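Protease Do-like 8, chloroplastic (Arabidopsis thaliana, PDB 4IC6) probably acts as a serine endopeptidase of the HtrA (Deg) family, cutting polypeptides in the thylakoids of the chloroplast. Local coordinates at residues I259-A264 with S287-A292; D330-G335 with I353-K358; V312-K317 with D336-K341; A264-A269 with V319-E324; G120-K125 with S252-A257. The protein carries 1 engineered substitution. All coordinates share one frame; numbering follows the deposited sequence.

Overall arrangement
Along the chain the contacts come in the order 5, 1, 4, 3, 2. Contact 5 closes the longest loop, and does so before contact 1 opens: it starts at the end of strand 111-122, spans the second barrel and helix 238-251, and ties the protease domain to the connection that leads into the PDZ domain. The other four lie within that domain, interlocked without nesting. Contact 1 closes from 259-264 to the short helix 288-292; contact 4, sharing Ala-264, crosses it on the way to helix 322-329. Contact 3 crosses contact 4 by pairing strands 310-314 and 337-344, and contact 2 crosses contact 3 by laying the loop 330-335 on the last strand.

Contact 1 (I259-A264 with S287-A292); sequences INIELA and SLAEKA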
# COMPACT_ATOMS: atom_id res chain seq x y z
N ILE A 259 10.32 30.40 23.80
CA ILE A 259 11.10 29.50 24.62
C ILE A 259 11.28 28.24 23.81
O ILE A 259 10.30 27.67 23.34
CB ILE A 259 10.33 29.15 25.91
CG1 ILE A 259 10.07 30.42 26.73
CG2 ILE A 259 11.09 28.11 26.74
CD1 ILE A 259 9.18 30.17 27.98
N ASN A 260 12.52 27.81 23.63
CA ASN A 260 12.77 26.58 22.91
C ASN A 260 12.55 25.36 23.83
O ASN A 260 13.41 24.98 24.62
CB ASN A 260 14.17 26.60 22.27
CG ASN A 260 14.29 27.68 21.18
OD1 ASN A 260 13.36 27.90 20.40
ND2 ASN A 260 15.44 28.35 21.14
N ILE A 261 11.34 24.82 23.76
CA ILE A 261 10.96 23.61 24.48
C ILE A 261 9.95 22.88 23.62
O ILE A 261 9.45 23.44 22.64
CB ILE A 261 10.29 23.92 25.84
CG1 ILE A 261 9.23 25.01 25.69
CG2 ILE A 261 11.32 24.29 26.89
CD1 ILE A 261 8.45 25.29 26.96
N GLU A 262 9.63 21.64 23.99
CA GLU A 262 8.60 20.90 23.28
C GLU A 262 7.35 20.83 24.15
O GLU A 262 7.41 20.37 25.29
CB GLU A 262 9.09 19.48 22.93
CG GLU A 262 8.38 18.86 21.73
CD GLU A 262 8.15 17.35 21.88
OE1 GLU A 262 8.96 16.68 22.55
OE2 GLU A 262 7.14 16.85 21.32
N LEU A 263 6.22 21.30 23.62
CA LEU A 263 4.96 21.29 24.36
C LEU A 263 4.04 20.23 23.76
O LEU A 263 4.03 20.01 22.54
CB LEU A 263 4.30 22.67 24.32
CG LEU A 263 5.13 23.81 24.94
CD1 LEU A 263 4.56 25.17 24.58
CD2 LEU A 263 5.21 23.67 26.45
N ALA A 264 3.25 19.58 24.61
CA ALA A 264 2.35 18.52 24.17
C ALA A 264 1.20 19.09 23.36
O ALA A 264 0.60 20.09 23.74
CB ALA A 264 1.80 17.73 25.37
N SER A 287 19.52 24.39 27.60
CA SER A 287 18.75 25.46 27.00
C SER A 287 18.44 26.49 28.08
O SER A 287 18.68 26.24 29.26
CB SER A 287 17.43 24.90 26.47
OG SER A 287 16.71 24.31 27.53
N LEU A 288 17.90 27.64 27.68
CA LEU A 288 17.41 28.60 28.66
C LEU A 288 16.37 27.93 29.58
O LEU A 288 16.37 28.13 30.79
CB LEU A 288 16.79 29.81 27.95
CG LEU A 288 17.61 31.11 27.84
CD1 LEU A 288 19.10 30.85 27.83
CD2 LEU A 288 17.16 31.91 26.63
N ALA A 289 15.49 27.12 28.99
CA ALA A 289 14.47 26.40 29.75
C ALA A 289 15.10 25.52 30.81
O ALA A 289 14.71 25.59 31.98
CB ALA A 289 13.58 25.57 28.82
N GLU A 290 16.07 24.71 30.42
CA GLU A 290 16.79 23.87 31.38
C GLU A 290 17.43 24.68 32.51
O GLU A 290 17.22 24.39 33.69
CB GLU A 290 17.85 23.01 30.68
CG GLU A 290 18.65 22.13 31.63
CD GLU A 290 19.67 21.28 30.90
OE1 GLU A 290 19.26 20.33 30.18
OE2 GLU A 290 20.88 21.56 31.02
N LYS A 291 18.21 25.70 32.15
CA LYS A 291 18.89 26.51 33.14
C LYS A 291 17.90 27.19 34.08
O LYS A 291 18.19 27.41 35.25
CB LYS A 291 19.81 27.54 32.47
CG LYS A 291 20.79 26.93 31.47
CD LYS A 291 21.78 27.96 30.93
CE LYS A 291 22.35 27.52 29.59
NZ LYS A 291 21.29 27.40 28.55
N ALA A 292 16.72 27.53 33.55
CA ALA A 292 15.66 28.11 34.38
C ALA A 292 15.01 27.07 35.30
O ALA A 292 14.34 27.42 36.27
CB ALA A 292 14.61 28.77 33.50
O HOH W 1 14.89 26.89 26.10
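In this PDZ domain the short helix 288-292 rests its first turn on the backbone and isoleucine side chains at 259-261, which lead into the weakly bonded strand 262-263. Ser-287 is the N-cap of the helix: Ser-287 OG accepts from Glu-290 N at 3.0 Å along a nearly straight N-H line (171°), and it also bonds to Pro-284 O. Across the contact its CB does no more than approach Asn-260 O. At Ala-289 one water joins the two backbones: it donates to Asn-260 O at 2.8 Å and accepts from Ala-289 N, whose place in the first turn leaves it without a helical carbonyl. Ala-289 also carries the apolar touch, its CB pointing at the opposite segment, where it faces the CG2 methyls of both isoleucines. Val-283 adds apolar cover to both Ala-289 and Ile-261. Ile-259 presents CG2, anti to its own backbone N, at 4.1 Å from Ala-289 CB; the same side chain also packs on Ile-353 and Leu-355 of the last strand. Ile-261 holds CG1 in the crowded position between its backbone N and carbonyl carbon (chi1 46°), which leaves CG2 anti to the carbonyl carbon and very close to the alanine. The tightest point is Ile-261 CG2 to Ala-289 CB, 3.2 Å, shorter than ordinary van der Waals contact.

Contact 2 (D330-G335 with I353-K358); sequences DEYSVG and ISLEEK
The apolar part of this PDZ contact is a leucine pointing at the loop 330-335. Leu-355, with CG anti to its carbonyl carbon (chi1 -57°), brings CD1 to 3.4 Å from Tyr-332 CB; the two side chains cross obliquely, and the methyl meets the root of the tyrosine rather than its tip. Val-338 and Leu-329 touch the same leucine. Val-334 lies alongside the strand, its CG2, anti to the carbonyl carbon, sitting 3.8 Å from Glu-357 N and also against the backbone carbon of Glu-356. The polar links are indirect. A water donates to Gly-335 O at 2.6 Å and sits 2.8 Å from Ser-354 OG, bridging loop and strand. The hydroxyl of Tyr-332 leaves the contact to bond with Asp-315 OD2, which fixes the outer end of the ring. Repulsive geometry marks the middle, where Val-334 O and Leu-355 O, both acceptors, are modelled only 2.4 Å apart. Loop and strand are thus joined by van der Waals contact and a water, and the two carbonyls that face each other would probably work against the fit rather than for it.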
# COMPACT_ATOMS: atom_id res chain seq x y z
N ASP A 330 4.00 35.39 21.50
CA ASP A 330 4.23 36.10 20.25
C ASP A 330 4.05 37.63 20.37
O ASP A 330 4.40 38.36 19.44
CB ASP A 330 3.33 35.55 19.15
N GLU A 331 3.53 38.09 21.50
CA GLU A 331 3.32 39.53 21.70
C GLU A 331 4.41 40.16 22.56
O GLU A 331 4.50 41.39 22.67
CB GLU A 331 1.93 39.81 22.29
CG GLU A 331 0.80 39.84 21.24
CD GLU A 331 0.64 41.20 20.58
OE1 GLU A 331 0.26 42.16 21.28
OE2 GLU A 331 0.88 41.32 19.35
N TYR A 332 5.25 39.32 23.16
CA TYR A 332 6.44 39.79 23.86
C TYR A 332 7.59 40.06 22.88
O TYR A 332 7.49 39.74 21.68
CB TYR A 332 6.90 38.76 24.88
CG TYR A 332 6.11 38.76 26.17
CD1 TYR A 332 6.49 39.57 27.23
CD2 TYR A 332 5.00 37.94 26.33
CE1 TYR A 332 5.78 39.57 28.41
CE2 TYR A 332 4.28 37.93 27.52
CZ TYR A 332 4.68 38.75 28.55
OH TYR A 332 3.98 38.75 29.73
N SER A 333 8.67 40.63 23.38
CA SER A 333 9.86 40.87 22.57
C SER A 333 11.05 40.04 23.04
O SER A 333 11.13 39.66 24.21
CB SER A 333 10.26 42.36 22.62
OG SER A 333 9.16 43.21 22.35
N VAL A 334 12.00 39.83 22.13
CA VAL A 334 13.20 39.06 22.44
C VAL A 334 13.91 39.46 23.75
O VAL A 334 14.39 38.61 24.48
CB VAL A 334 14.16 39.02 21.22
CG1 VAL A 334 15.57 38.65 21.64
CG2 VAL A 334 13.61 38.03 20.18
N GLY A 335 13.95 40.73 24.08
CA GLY A 335 14.54 41.07 25.37
C GLY A 335 13.87 40.46 26.62
O GLY A 335 14.52 40.12 27.62
N ILE A 353 12.28 33.32 33.19
CA ILE A 353 13.05 33.01 31.99
C ILE A 353 13.07 34.18 31.02
O ILE A 353 12.09 34.91 30.87
CB ILE A 353 12.49 31.75 31.28
CG1 ILE A 353 13.42 31.27 30.16
CG2 ILE A 353 11.11 32.01 30.73
CD1 ILE A 353 13.04 29.92 29.59
N SER A 354 14.21 34.38 30.37
CA SER A 354 14.30 35.38 29.33
C SER A 354 13.84 34.73 28.03
O SER A 354 14.18 33.58 27.76
CB SER A 354 15.73 35.87 29.20
OG SER A 354 16.09 36.69 30.30
N LEU A 355 13.06 35.48 27.25
CA LEU A 355 12.66 35.03 25.92
C LEU A 355 13.80 35.31 24.95
O LEU A 355 14.52 36.29 25.10
CB LEU A 355 11.40 35.75 25.47
CG LEU A 355 10.22 35.57 26.44
CD1 LEU A 355 8.96 36.18 25.82
CD2 LEU A 355 10.00 34.11 26.74
N GLU A 356 13.97 34.43 23.97
CA GLU A 356 14.99 34.61 22.94
C GLU A 356 14.30 34.30 21.64
O GLU A 356 13.13 33.89 21.65
CB GLU A 356 16.14 33.64 23.15
CG GLU A 356 15.73 32.16 23.09
CD GLU A 356 16.93 31.25 23.31
OE1 GLU A 356 18.06 31.77 23.29
OE2 GLU A 356 16.74 30.03 23.50
N GLU A 357 14.98 34.50 20.53
CA GLU A 357 14.34 34.27 19.24
C GLU A 357 13.87 32.83 19.14
O GLU A 357 14.67 31.89 19.27
CB GLU A 357 15.25 34.60 18.06
CG GLU A 357 14.60 34.25 16.73
CD GLU A 357 15.30 34.89 15.55
OE1 GLU A 357 16.37 35.50 15.75
OE2 GLU A 357 14.77 34.79 14.42
N LYS A 358 12.57 32.67 18.93
CA LYS A 358 11.93 31.37 18.78
C LYS A 358 12.19 30.87 17.36
O LYS A 358 11.48 31.23 16.42
CB LYS A 358 10.43 31.47 19.06
CG LYS A 358 9.60 30.22 18.74
CD LYS A 358 10.28 28.95 19.25
CE LYS A 358 9.30 27.78 19.31
NZ LYS A 358 8.69 27.68 20.65
O HOH W 2 16.54 39.14 28.92

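Contact 3 (V312-K317 with D336-K341); sequences VAVDDK and DKVTLK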
# COMPACT_ATOMS: atom_id res chain seq x y z
N VAL A 312 0.74 27.46 33.35
CA VAL A 312 -0.65 27.90 33.54
C VAL A 312 -0.79 29.41 33.40
O VAL A 312 -1.88 29.93 33.15
CB VAL A 312 -1.23 27.40 34.88
CG1 VAL A 312 -1.26 25.87 34.93
CG2 VAL A 312 -0.45 27.96 36.06
N ALA A 313 0.33 30.11 33.54
CA ALA A 313 0.33 31.56 33.43
C ALA A 313 1.69 32.11 32.97
O ALA A 313 2.73 31.65 33.42
CB ALA A 313 -0.05 32.18 34.78
N VAL A 314 1.66 33.10 32.09
CA VAL A 314 2.86 33.87 31.78
C VAL A 314 2.79 35.22 32.48
O VAL A 314 2.00 36.09 32.10
CB VAL A 314 3.04 34.07 30.26
CG1 VAL A 314 4.23 35.00 29.98
CG2 VAL A 314 3.22 32.73 29.58
N ASP A 315 3.65 35.41 33.48
CA ASP A 315 3.54 36.59 34.32
C ASP A 315 2.21 36.46 35.07
O ASP A 315 2.07 35.62 35.96
CB ASP A 315 3.57 37.87 33.48
CG ASP A 315 4.95 38.17 32.89
OD1 ASP A 315 5.94 37.71 33.49
OD2 ASP A 315 5.04 38.85 31.85
N ASP A 316 1.24 37.28 34.68
CA ASP A 316 -0.08 37.25 35.30
C ASP A 316 -1.09 36.46 34.46
O ASP A 316 -1.85 35.66 34.99
CB ASP A 316 -0.58 38.68 35.55
N LYS A 317 -1.07 36.70 33.15
CA LYS A 317 -2.09 36.21 32.22
C LYS A 317 -2.17 34.70 32.08
O LYS A 317 -1.19 34.05 31.70
CB LYS A 317 -1.92 36.87 30.85
CG LYS A 317 -0.49 36.85 30.32
CD LYS A 317 -0.28 37.82 29.17
CE LYS A 317 0.31 39.15 29.65
NZ LYS A 317 0.69 40.03 28.50
N ASP A 336 12.56 40.33 26.55
CA ASP A 336 11.71 40.22 27.74
C ASP A 336 11.98 39.07 28.71
O ASP A 336 12.14 37.93 28.31
CB ASP A 336 10.25 40.18 27.30
CG ASP A 336 9.81 41.45 26.61
OD1 ASP A 336 10.45 42.51 26.84
OD2 ASP A 336 8.83 41.38 25.84
N LYS A 337 12.04 39.40 30.01
CA LYS A 337 12.05 38.39 31.06
C LYS A 337 10.62 38.20 31.60
O LYS A 337 9.98 39.17 32.02
CB LYS A 337 12.98 38.78 32.20
N VAL A 338 10.12 36.97 31.59
CA VAL A 338 8.77 36.68 32.07
C VAL A 338 8.78 35.70 33.25
O VAL A 338 9.76 34.98 33.48
CB VAL A 338 7.88 36.09 30.96
CG1 VAL A 338 7.64 37.12 29.87
CG2 VAL A 338 8.50 34.82 30.39
N THR A 339 7.68 35.69 34.02
CA THR A 339 7.53 34.74 35.11
C THR A 339 6.49 33.71 34.71
O THR A 339 5.36 34.06 34.38
CB THR A 339 7.04 35.43 36.39
OG1 THR A 339 7.91 36.53 36.71
CG2 THR A 339 7.03 34.43 37.54
N LEU A 340 6.89 32.44 34.72
CA LEU A 340 5.97 31.37 34.35
C LEU A 340 5.38 30.76 35.61
O LEU A 340 6.12 30.26 36.47
CB LEU A 340 6.68 30.28 33.56
CG LEU A 340 7.47 30.69 32.31
CD1 LEU A 340 8.13 29.45 31.71
CD2 LEU A 340 6.56 31.36 31.29
N LYS A 341 4.06 30.78 35.75
CA LYS A 341 3.45 30.04 36.85
C LYS A 341 3.24 28.60 36.40
O LYS A 341 2.55 28.35 35.42
CB LYS A 341 2.14 30.69 37.32
CG LYS A 341 2.31 31.51 38.61
CD LYS A 341 0.97 31.87 39.24
CE LYS A 341 0.24 32.95 38.43
NZ LYS A 341 -1.22 32.99 38.74
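Strands 312-314 and 337-341 run antiparallel, 174° between their directions and with their axes 4.7 Å apart at the closest, and a classic beta bulge interrupts the PDZ sheet where Val-312 and Ala-313 both face Lys-341. Val-312 N bonds to Lys-341 O at 2.9 Å, almost along the C=O axis, Ala-313 N adds a weak bond to the same oxygen, and Lys-341 N returns to Ala-313 O. At the far end Asp-315 N meets Thr-339 O at a very short 2.4 Å. There the chain reverses in a type II' turn from Val-314 to Lys-317, with Asp-315 at positive phi. On one face of the sheet Val-314 sends CG1, anti to its backbone N, obliquely across Val-338, while its CG2 lies beside Leu-340 CD2 at 4.0 Å, both side chains pointing the same way; Leu-325 of helix 322-329 also touches Val-314. On the other face Ala-313 CB packs 3.7 Å from Lys-341 CB. The lysine bends at chi3 (-73°), folding CE back over the same alanine methyl. Asp-315 prolongs the pairing by side chain: CG lies anti to its carbonyl carbon, and OD2 is held by Tyr-332 OH while OD1 stands in for a strand carbonyl. Thr-339 N approaches Asp-315 OD1 from above the carboxylate plane, at 2.7 Å and nearly straight (169°).

Contact 4 (A264-A269 with V319-E324); sequences APDPVA and VKNKAE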
# COMPACT_ATOMS: atom_id res chain seq x y z
N ALA A 264 3.25 19.58 24.61
CA ALA A 264 2.35 18.52 24.17
C ALA A 264 1.20 19.09 23.36
O ALA A 264 0.60 20.09 23.74
CB ALA A 264 1.80 17.73 25.37
N PRO A 265 0.89 18.45 22.23
CA PRO A 265 -0.32 18.81 21.50
C PRO A 265 -1.53 18.63 22.44
O PRO A 265 -1.47 17.79 23.34
CB PRO A 265 -0.35 17.80 20.36
CG PRO A 265 1.07 17.38 20.17
CD PRO A 265 1.69 17.43 21.53
N ASP A 266 -2.60 19.41 22.25
CA ASP A 266 -3.76 19.36 23.14
C ASP A 266 -4.34 17.96 23.34
O ASP A 266 -4.71 17.58 24.46
CB ASP A 266 -4.86 20.29 22.64
CG ASP A 266 -4.74 21.69 23.19
OD1 ASP A 266 -3.61 22.12 23.50
OD2 ASP A 266 -5.79 22.36 23.33
N PRO A 267 -4.45 17.18 22.25
CA PRO A 267 -5.01 15.83 22.37
C PRO A 267 -4.14 14.93 23.24
O PRO A 267 -4.66 14.06 23.94
CB PRO A 267 -5.03 15.32 20.93
CG PRO A 267 -5.09 16.58 20.09
CD PRO A 267 -4.26 17.58 20.84
N VAL A 268 -2.83 15.14 23.20
CA VAL A 268 -1.91 14.38 24.04
C VAL A 268 -2.02 14.83 25.49
O VAL A 268 -2.13 14.01 26.41
CB VAL A 268 -0.44 14.52 23.54
CG1 VAL A 268 0.55 14.02 24.59
CG2 VAL A 268 -0.26 13.78 22.22
N ALA A 269 -2.02 16.15 25.72
CA ALA A 269 -2.13 16.67 27.08
C ALA A 269 -3.41 16.17 27.74
O ALA A 269 -3.38 15.66 28.86
CB ALA A 269 -2.08 18.19 27.08
N VAL A 319 -2.96 30.80 30.98
CA VAL A 319 -2.73 30.03 29.77
C VAL A 319 -3.58 28.76 29.78
O VAL A 319 -3.35 27.86 30.60
CB VAL A 319 -1.24 29.60 29.66
CG1 VAL A 319 -1.01 28.82 28.37
CG2 VAL A 319 -0.30 30.82 29.76
N LYS A 320 -4.52 28.67 28.85
CA LYS A 320 -5.46 27.55 28.78
C LYS A 320 -4.83 26.30 28.17
O LYS A 320 -5.06 25.18 28.64
CB LYS A 320 -6.70 27.95 27.99
N ASN A 321 -4.03 26.50 27.12
CA ASN A 321 -3.42 25.40 26.39
C ASN A 321 -2.18 25.86 25.64
O ASN A 321 -1.74 27.00 25.77
CB ASN A 321 -4.42 24.81 25.41
CG ASN A 321 -5.02 25.86 24.51
OD1 ASN A 321 -4.32 26.74 24.00
ND2 ASN A 321 -6.34 25.79 24.32
N LYS A 322 -1.65 24.96 24.82
CA LYS A 322 -0.43 25.22 24.06
C LYS A 322 -0.56 26.38 23.08
O LYS A 322 0.33 27.24 23.00
CB LYS A 322 -0.05 23.96 23.30
CG LYS A 322 1.01 24.16 22.26
CD LYS A 322 1.51 22.83 21.76
CE LYS A 322 2.49 23.01 20.64
NZ LYS A 322 3.05 21.70 20.20
N ALA A 323 -1.66 26.40 22.33
CA ALA A 323 -1.92 27.40 21.31
C ALA A 323 -1.93 28.78 21.93
O ALA A 323 -1.38 29.73 21.36
CB ALA A 323 -3.26 27.12 20.61
N GLU A 324 -2.56 28.87 23.09
CA GLU A 324 -2.65 30.13 23.81
C GLU A 324 -1.30 30.61 24.33
O GLU A 324 -1.01 31.80 24.27
CB GLU A 324 -3.67 30.04 24.93
CG GLU A 324 -5.10 29.96 24.42
CD GLU A 324 -5.45 31.15 23.54
OE1 GLU A 324 -5.13 32.29 23.94
OE2 GLU A 324 -6.03 30.95 22.45
O HOH W 3 -7.78 23.45 24.84
O HOH W 4 -2.87 23.87 20.70
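The carboxylate of Asp-266 overlaps CB of Asn-321, with OD1 at 3.4 Å and OD2 at 3.5 Å from that carbon, and the carboxylate and amide planes stand 57° apart. A water bridges them, donating to Asp-266 OD2 and accepting from Asn-321 ND2 at 2.8 Å. Asn-321 keeps CG in the crowded position between its backbone N and carbonyl carbon (chi1 53°), which swings OD1 over the first turn, where it accepts Glu-324 N at 2.9 Å nearly along its C=O axis. An alanine here would remove this acceptor and the amide that holds the water, and would probably fray the start of helix 322-329 and loosen its link to Asp-266. Lys-322 reaches across fully extended, its CD 3.5 Å from Ala-264 O, and hands NZ to Leu-263 O. Asp-266 also packs on Phe-165 of a second subunit, and Pro-267 on Phe-163 of that subunit. The negative carboxylate near the N terminus of helix 322-329 is probably stabilised by the helix dipole. Two helix starts thus meet in the PDZ domain, one begun by Pro-265 and the other by a classical asparagine N-cap.

Contact 5 (G120-K125 with S252-A257); sequences GADRAK and SKVLRA
This is an interdomain salt bridge, joining the end of strand 111-122 in the first protease barrel to the connection between helix 238-251 and the PDZ domain. Arg-256 meets Asp-122 tip to tip and grips it end-on. NH2 of Arg-256 gives a hydrogen to the syn lone pair of Asp-122 OD1 at 2.9 Å, and NH1 to Asp-122 OD2 at 2.6 Å. The two flat groups are nearly coplanar, 27° apart. Asp-122 holds CG anti to its backbone N (chi1 -177°), and Arg-256 is stretched from CG to NE. The guanidinium is sandwiched: Val-254 CG1 lies over its centre on one face, and Ala-124 CB sits on the opposite face, 3.7 Å from Arg-256 NH2. Asp-122 OD2 also accepts from Lys-125 N at 3.2 Å, from above the carboxylate plane, an Asx motif consistent with steadying the chain after the strand. A water that donates to Ala-121 O and Asp-122 OD1 accepts from Val-254 N. So many donors would probably keep this buried carboxylate ionised. An alanine in place of Asp-122 would remove both bridge oxygens and the acceptor for Lys-125 N, and would probably loosen the domain junction. Nearby, Gly-120 CA lies 3.2 Å from Ser-252 O, and a CB on it would clash with that oxygen. Lys-125 precedes Asp-126, the predicted charge-relay aspartate. Helix 238-251 backs the junction, with Ile-244 touching Val-254 and Arg-256 and Thr-240 touching Lys-125, while the backbones of Gly-120 and Arg-256 bond to Val-129 of strand 127-131 and to Lys-358 just past strand 347-357.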
# COMPACT_ATOMS: atom_id res chain seq x y z
N GLY A 120 7.66 38.15 1.30
CA GLY A 120 8.19 37.46 2.46
C GLY A 120 7.42 36.17 2.66
O GLY A 120 6.37 35.97 2.07
N ALA A 121 7.98 35.28 3.46
CA ALA A 121 7.35 33.99 3.69
C ALA A 121 7.51 33.67 5.17
O ALA A 121 8.46 34.11 5.79
CB ALA A 121 8.03 32.94 2.83
N ASP A 122 6.57 32.91 5.73
CA ASP A 122 6.71 32.45 7.11
C ASP A 122 6.32 30.97 7.19
O ASP A 122 5.15 30.62 7.12
CB ASP A 122 5.84 33.27 8.07
CG ASP A 122 6.02 32.87 9.53
OD1 ASP A 122 7.16 32.92 10.04
OD2 ASP A 122 5.02 32.47 10.17
N ARG A 123 7.32 30.12 7.34
CA ARG A 123 7.08 28.68 7.33
C ARG A 123 6.19 28.21 8.49
O ARG A 123 5.30 27.38 8.30
CB ARG A 123 8.42 27.93 7.32
CG ARG A 123 8.26 26.43 7.34
CD ARG A 123 9.51 25.68 6.88
NE ARG A 123 9.07 24.52 6.11
CZ ARG A 123 9.73 23.97 5.10
NH1 ARG A 123 10.92 24.45 4.72
NH2 ARG A 123 9.20 22.93 4.46
N ALA A 124 6.41 28.78 9.67
CA ALA A 124 5.66 28.39 10.87
C ALA A 124 4.15 28.51 10.69
O ALA A 124 3.40 27.67 11.17
CB ALA A 124 6.14 29.20 12.07
N LYS A 125 3.68 29.56 10.02
CA LYS A 125 2.25 29.71 9.75
C LYS A 125 1.84 29.34 8.32
O LYS A 125 0.69 29.56 7.93
CB LYS A 125 1.77 31.13 10.10
CG LYS A 125 1.96 31.52 11.57
CD LYS A 125 1.15 30.58 12.48
CE LYS A 125 1.03 31.12 13.90
NZ LYS A 125 0.09 30.29 14.73
N SER A 252 9.50 41.28 5.62
CA SER A 252 9.85 40.10 4.81
C SER A 252 9.92 38.82 5.64
O SER A 252 10.05 37.73 5.09
CB SER A 252 11.15 40.30 4.02
OG SER A 252 12.27 39.85 4.76
N LYS A 253 9.82 38.95 6.96
CA LYS A 253 9.84 37.76 7.82
C LYS A 253 9.17 38.05 9.15
O LYS A 253 8.95 39.21 9.50
CB LYS A 253 11.28 37.28 8.06
CG LYS A 253 12.13 38.25 8.88
CD LYS A 253 13.55 37.74 9.11
CE LYS A 253 14.43 37.97 7.88
NZ LYS A 253 15.89 38.03 8.19
N VAL A 254 8.85 37.01 9.91
CA VAL A 254 8.34 37.23 11.25
C VAL A 254 9.37 36.90 12.32
O VAL A 254 9.85 35.78 12.40
CB VAL A 254 7.06 36.41 11.50
CG1 VAL A 254 6.54 36.65 12.92
CG2 VAL A 254 6.01 36.76 10.45
N LEU A 255 9.69 37.89 13.15
CA LEU A 255 10.54 37.66 14.32
C LEU A 255 9.68 37.24 15.51
O LEU A 255 8.74 37.95 15.86
CB LEU A 255 11.32 38.93 14.68
CG LEU A 255 12.31 38.78 15.83
CD1 LEU A 255 13.34 37.70 15.49
CD2 LEU A 255 13.02 40.10 16.18
N ARG A 256 9.98 36.10 16.13
CA ARG A 256 9.20 35.60 17.27
C ARG A 256 10.06 35.44 18.52
O ARG A 256 11.14 34.86 18.45
CB ARG A 256 8.56 34.25 16.96
CG ARG A 256 7.47 34.28 15.92
CD ARG A 256 6.86 32.90 15.74
NE ARG A 256 5.74 32.95 14.80
CZ ARG A 256 5.86 32.85 13.49
NH1 ARG A 256 4.78 32.91 12.71
NH2 ARG A 256 7.05 32.68 12.94
N ALA A 257 9.58 35.95 19.65
CA ALA A 257 10.26 35.73 20.92
C ALA A 257 9.61 34.50 21.51
O ALA A 257 8.41 34.30 21.37
CB ALA A 257 10.07 36.90 21.86
O HOH W 5 9.22 34.36 8.90